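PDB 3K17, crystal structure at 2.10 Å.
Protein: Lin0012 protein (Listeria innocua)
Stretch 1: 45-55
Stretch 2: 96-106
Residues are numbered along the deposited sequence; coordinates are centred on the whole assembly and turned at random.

Stretch 1 45-55: DSERNELWIPH
Stretch 2, residues 96-106: LTPVKMVIETE

Strand 50-52 lies beside strand 99-105 in parallel register, their axes 3° apart and 4.6 Å at closest approach. Glu50 pairs with Lys100, Leu51 with Met101 and Trp52 with Val102, all with extended backbones: phi/psi is -127°/129° at both Leu51 and Met101, -123°/132° at Trp52 and -122°/120° at Val102, while phi is -150° at Glu50 and -108° at Lys100. The ladder alternates: Glu50 N donates to Val99 O (2.9 Å), Glu50 O accepts from Met101 N (2.7 Å), Trp52 N donates to Met101 O (2.9 Å), and Trp52 O accepts from Ile103 N (2.9 Å).

Pro98, at -58°/131°, is the residue most covered. Its ring, C-gamma endo, leaves no amide hydrogen to satisfy, yet its carbonyl still accepts: Ser46 N reaches Pro98 O at 3.2 Å, where Asp45 and Val99 form an antiparallel bridge. Ser46 (chi1 p) turns its hydroxyl back, OG donating to Arg48 O at 2.6 Å. Asn49 (chi1 m) extends the ladder with an amide side chain: OD1 accepts from Val99 N at 3.2 Å and from a water, 2.8 Å away, that also donates to Thr97 O at 2.7 Å.

Lys100, all-trans, runs its long aliphatic chain past Glu50 and Trp52 on their shared face. Glu50 OE1 lies 3.2 Å from Lys100 CD but 4.1 Å from Lys100 NZ, beyond a salt bridge; a water links the charges, 2.7 Å from Glu50 OE1 and 3.0 Å from Lys100 NZ. The same carboxylate oxygen accepts from the indole, Trp52 NE1 to Glu50 OE1 being 2.8 Å. Trp52 (chi1 m, chi2 65°) also offers its five-membered ring to Val102 CG2, an off-centre CH-pi contact 4.2 Å from the centroid.

Ile103 (m, t) suits a buried, apolar site: its CD1 lies 4.1 Å from Ile53 CG2 and 4.4 Å from Leu51 CD1, while Ile103 CG2 meets Pro54 CD at 4.0 Å.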

# COMPACT_ATOMS: atom_id res chain seq x y z
N ASP A 45 -9.84 -34.65 19.78
CA ASP A 45 -9.60 -34.95 18.38
C ASP A 45 -10.78 -34.39 17.61
O ASP A 45 -11.89 -34.31 18.13
CB ASP A 45 -9.53 -36.46 18.15
CG ASP A 45 -8.39 -37.12 18.90
OD1 ASP A 45 -7.23 -36.67 18.75
OD2 ASP A 45 -8.65 -38.10 19.63
N SER A 46 -10.53 -34.00 16.36
CA SER A 46 -11.57 -33.46 15.50
C SER A 46 -11.21 -33.79 14.06
O SER A 46 -10.17 -34.39 13.81
CB SER A 46 -11.66 -31.93 15.68
OG SER A 46 -10.41 -31.32 15.44
N GLU A 47 -12.07 -33.41 13.13
CA GLU A 47 -11.85 -33.67 11.71
C GLU A 47 -10.86 -32.66 11.15
O GLU A 47 -10.08 -32.96 10.25
CB GLU A 47 -13.17 -33.57 10.94
CG GLU A 47 -14.25 -34.55 11.39
CD GLU A 47 -13.82 -36.00 11.25
OE1 GLU A 47 -13.23 -36.34 10.19
OE2 GLU A 47 -14.07 -36.81 12.18
N ARG A 48 -10.91 -31.44 11.69
CA ARG A 48 -10.03 -30.37 11.26
C ARG A 48 -9.58 -29.56 12.47
O ARG A 48 -10.25 -29.56 13.51
CB ARG A 48 -10.75 -29.46 10.26
CG ARG A 48 -10.92 -30.08 8.88
CD ARG A 48 -11.73 -29.19 7.95
NE ARG A 48 -13.15 -29.18 8.31
CZ ARG A 48 -13.98 -30.20 8.11
NH1 ARG A 48 -13.53 -31.32 7.55
NH2 ARG A 48 -15.25 -30.10 8.45
N ASN A 49 -8.43 -28.89 12.36
CA ASN A 49 -7.93 -28.09 13.46
C ASN A 49 -8.89 -26.99 13.83
O ASN A 49 -9.52 -26.39 12.97
CB ASN A 49 -6.59 -27.46 13.12
CG ASN A 49 -5.46 -28.45 13.16
OD1 ASN A 49 -5.47 -29.36 13.99
ND2 ASN A 49 -4.47 -28.27 12.29
N GLU A 50 -8.99 -26.71 15.12
CA GLU A 50 -9.88 -25.68 15.59
C GLU A 50 -9.34 -25.04 16.87
O GLU A 50 -8.99 -25.75 17.82
CB GLU A 50 -11.24 -26.31 15.89
CG GLU A 50 -12.41 -25.55 15.36
CD GLU A 50 -13.70 -26.29 15.60
OE1 GLU A 50 -14.06 -26.46 16.79
OE2 GLU A 50 -14.34 -26.71 14.62
N LEU A 51 -9.25 -23.72 16.87
CA LEU A 51 -8.79 -23.01 18.06
C LEU A 51 -9.82 -21.95 18.41
O LEU A 51 -10.23 -21.16 17.55
CB LEU A 51 -7.43 -22.33 17.82
CG LEU A 51 -6.99 -21.40 18.96
CD1 LEU A 51 -6.82 -22.20 20.27
CD2 LEU A 51 -5.68 -20.71 18.58
N TRP A 52 -10.23 -21.94 19.67
CA TRP A 52 -11.18 -20.96 20.17
C TRP A 52 -10.52 -20.26 21.35
O TRP A 52 -9.94 -20.93 22.21
CB TRP A 52 -12.45 -21.64 20.72
CG TRP A 52 -13.20 -22.50 19.76
CD1 TRP A 52 -12.78 -23.66 19.19
CD2 TRP A 52 -14.56 -22.30 19.33
NE1 TRP A 52 -13.79 -24.21 18.42
CE2 TRP A 52 -14.89 -23.39 18.50
CE3 TRP A 52 -15.52 -21.31 19.57
CZ2 TRP A 52 -16.15 -23.52 17.90
CZ3 TRP A 52 -16.77 -21.44 18.98
CH2 TRP A 52 -17.08 -22.54 18.15
N ILE A 53 -10.57 -18.93 21.38
CA ILE A 53 -10.01 -18.19 22.50
C ILE A 53 -11.07 -17.21 22.98
O ILE A 53 -11.99 -16.86 22.23
CB ILE A 53 -8.70 -17.46 22.15
CG1 ILE A 53 -8.93 -16.42 21.04
CG2 ILE A 53 -7.66 -18.47 21.73
CD1 ILE A 53 -7.74 -15.51 20.84
N PRO A 54 -10.97 -16.76 24.24
CA PRO A 54 -11.95 -15.83 24.80
C PRO A 54 -12.24 -14.58 23.99
O PRO A 54 -13.39 -14.17 23.88
CB PRO A 54 -11.37 -15.49 26.17
CG PRO A 54 -10.57 -16.73 26.52
CD PRO A 54 -9.90 -17.04 25.21
N HIS A 55 -11.22 -13.98 23.41
CA HIS A 55 -11.45 -12.75 22.66
C HIS A 55 -12.37 -12.88 21.45
O HIS A 55 -13.13 -11.95 21.14
CB HIS A 55 -10.12 -12.13 22.23
CG HIS A 55 -10.26 -10.74 21.69
ND1 HIS A 55 -10.73 -10.48 20.42
CD2 HIS A 55 -10.05 -9.53 22.27
CE1 HIS A 55 -10.79 -9.17 20.24
NE2 HIS A 55 -10.39 -8.58 21.34
N LEU A 96 1.33 -34.74 13.38
CA LEU A 96 0.23 -33.97 13.93
C LEU A 96 -1.10 -34.49 13.38
O LEU A 96 -1.20 -34.84 12.20
CB LEU A 96 0.39 -32.49 13.59
CG LEU A 96 1.46 -31.84 14.46
CD1 LEU A 96 2.13 -30.70 13.71
CD2 LEU A 96 0.82 -31.36 15.75
N THR A 97 -2.09 -34.56 14.25
CA THR A 97 -3.42 -34.99 13.85
C THR A 97 -4.35 -33.86 14.22
O THR A 97 -4.07 -33.09 15.14
CB THR A 97 -3.82 -36.29 14.57
OG1 THR A 97 -3.72 -36.11 15.99
CG2 THR A 97 -2.90 -37.44 14.14
N PRO A 98 -5.48 -33.72 13.50
CA PRO A 98 -6.43 -32.64 13.78
C PRO A 98 -7.00 -32.62 15.20
O PRO A 98 -7.45 -33.64 15.71
CB PRO A 98 -7.51 -32.84 12.71
CG PRO A 98 -7.42 -34.32 12.39
CD PRO A 98 -5.93 -34.54 12.36
N VAL A 99 -6.96 -31.45 15.83
CA VAL A 99 -7.49 -31.30 17.18
C VAL A 99 -8.26 -29.99 17.36
O VAL A 99 -7.99 -28.99 16.70
CB VAL A 99 -6.38 -31.33 18.26
CG1 VAL A 99 -5.62 -32.65 18.20
CG2 VAL A 99 -5.43 -30.15 18.07
N LYS A 100 -9.23 -30.03 18.28
CA LYS A 100 -10.02 -28.86 18.60
C LYS A 100 -9.57 -28.41 19.99
O LYS A 100 -9.51 -29.23 20.91
CB LYS A 100 -11.51 -29.21 18.63
CG LYS A 100 -12.40 -28.14 19.27
CD LYS A 100 -13.87 -28.56 19.24
CE LYS A 100 -14.74 -27.58 20.01
NZ LYS A 100 -16.18 -27.92 19.97
N MSE A 101 -9.24 -27.14 20.12
CA MSE A 101 -8.79 -26.59 21.40
C MSE A 101 -9.62 -25.37 21.77
O MSE A 101 -9.78 -24.45 20.97
CB MSE A 101 -7.31 -26.20 21.32
CG MSE A 101 -6.34 -27.38 21.19
SE MSE A 101 -4.49 -26.80 21.14
CE MSE A 101 -4.34 -26.44 19.24
N VAL A 102 -10.14 -25.39 23.00
CA VAL A 102 -10.96 -24.30 23.50
C VAL A 102 -10.36 -23.71 24.77
O VAL A 102 -10.19 -24.41 25.77
CB VAL A 102 -12.39 -24.79 23.84
CG1 VAL A 102 -13.20 -23.66 24.47
CG2 VAL A 102 -13.07 -25.30 22.57
N ILE A 103 -10.03 -22.43 24.72
CA ILE A 103 -9.45 -21.75 25.87
C ILE A 103 -10.46 -20.87 26.58
O ILE A 103 -11.14 -20.05 25.95
CB ILE A 103 -8.24 -20.89 25.45
CG1 ILE A 103 -7.15 -21.79 24.85
CG2 ILE A 103 -7.72 -20.10 26.65
CD1 ILE A 103 -5.89 -21.05 24.43
N GLU A 104 -10.56 -21.04 27.90
CA GLU A 104 -11.45 -20.25 28.74
C GLU A 104 -10.55 -19.57 29.76
O GLU A 104 -9.44 -20.03 30.00
CB GLU A 104 -12.46 -21.14 29.47
CG GLU A 104 -13.40 -21.94 28.58
CD GLU A 104 -14.14 -23.02 29.36
OE1 GLU A 104 -13.49 -23.99 29.82
OE2 GLU A 104 -15.37 -22.89 29.52
N THR A 105 -11.04 -18.50 30.39
CA THR A 105 -10.23 -17.80 31.38
C THR A 105 -10.95 -17.34 32.64
O THR A 105 -12.15 -17.07 32.62
CB THR A 105 -9.56 -16.56 30.75
OG1 THR A 105 -8.83 -15.85 31.76
CG2 THR A 105 -10.63 -15.63 30.15
N GLU A 106 -10.19 -17.26 33.74
CA GLU A 106 -10.69 -16.80 35.03
C GLU A 106 -9.74 -15.67 35.43
O GLU A 106 -9.78 -15.19 36.56
CB GLU A 106 -10.61 -17.89 36.10
CG GLU A 106 -11.15 -19.26 35.72
CD GLU A 106 -11.05 -20.28 36.88
OE1 GLU A 106 -10.05 -20.25 37.63
OE2 GLU A 106 -11.98 -21.10 37.03
O HOH W 1 -3.18 -30.51 15.04
O HOH W 2 -16.59 -27.22 17.07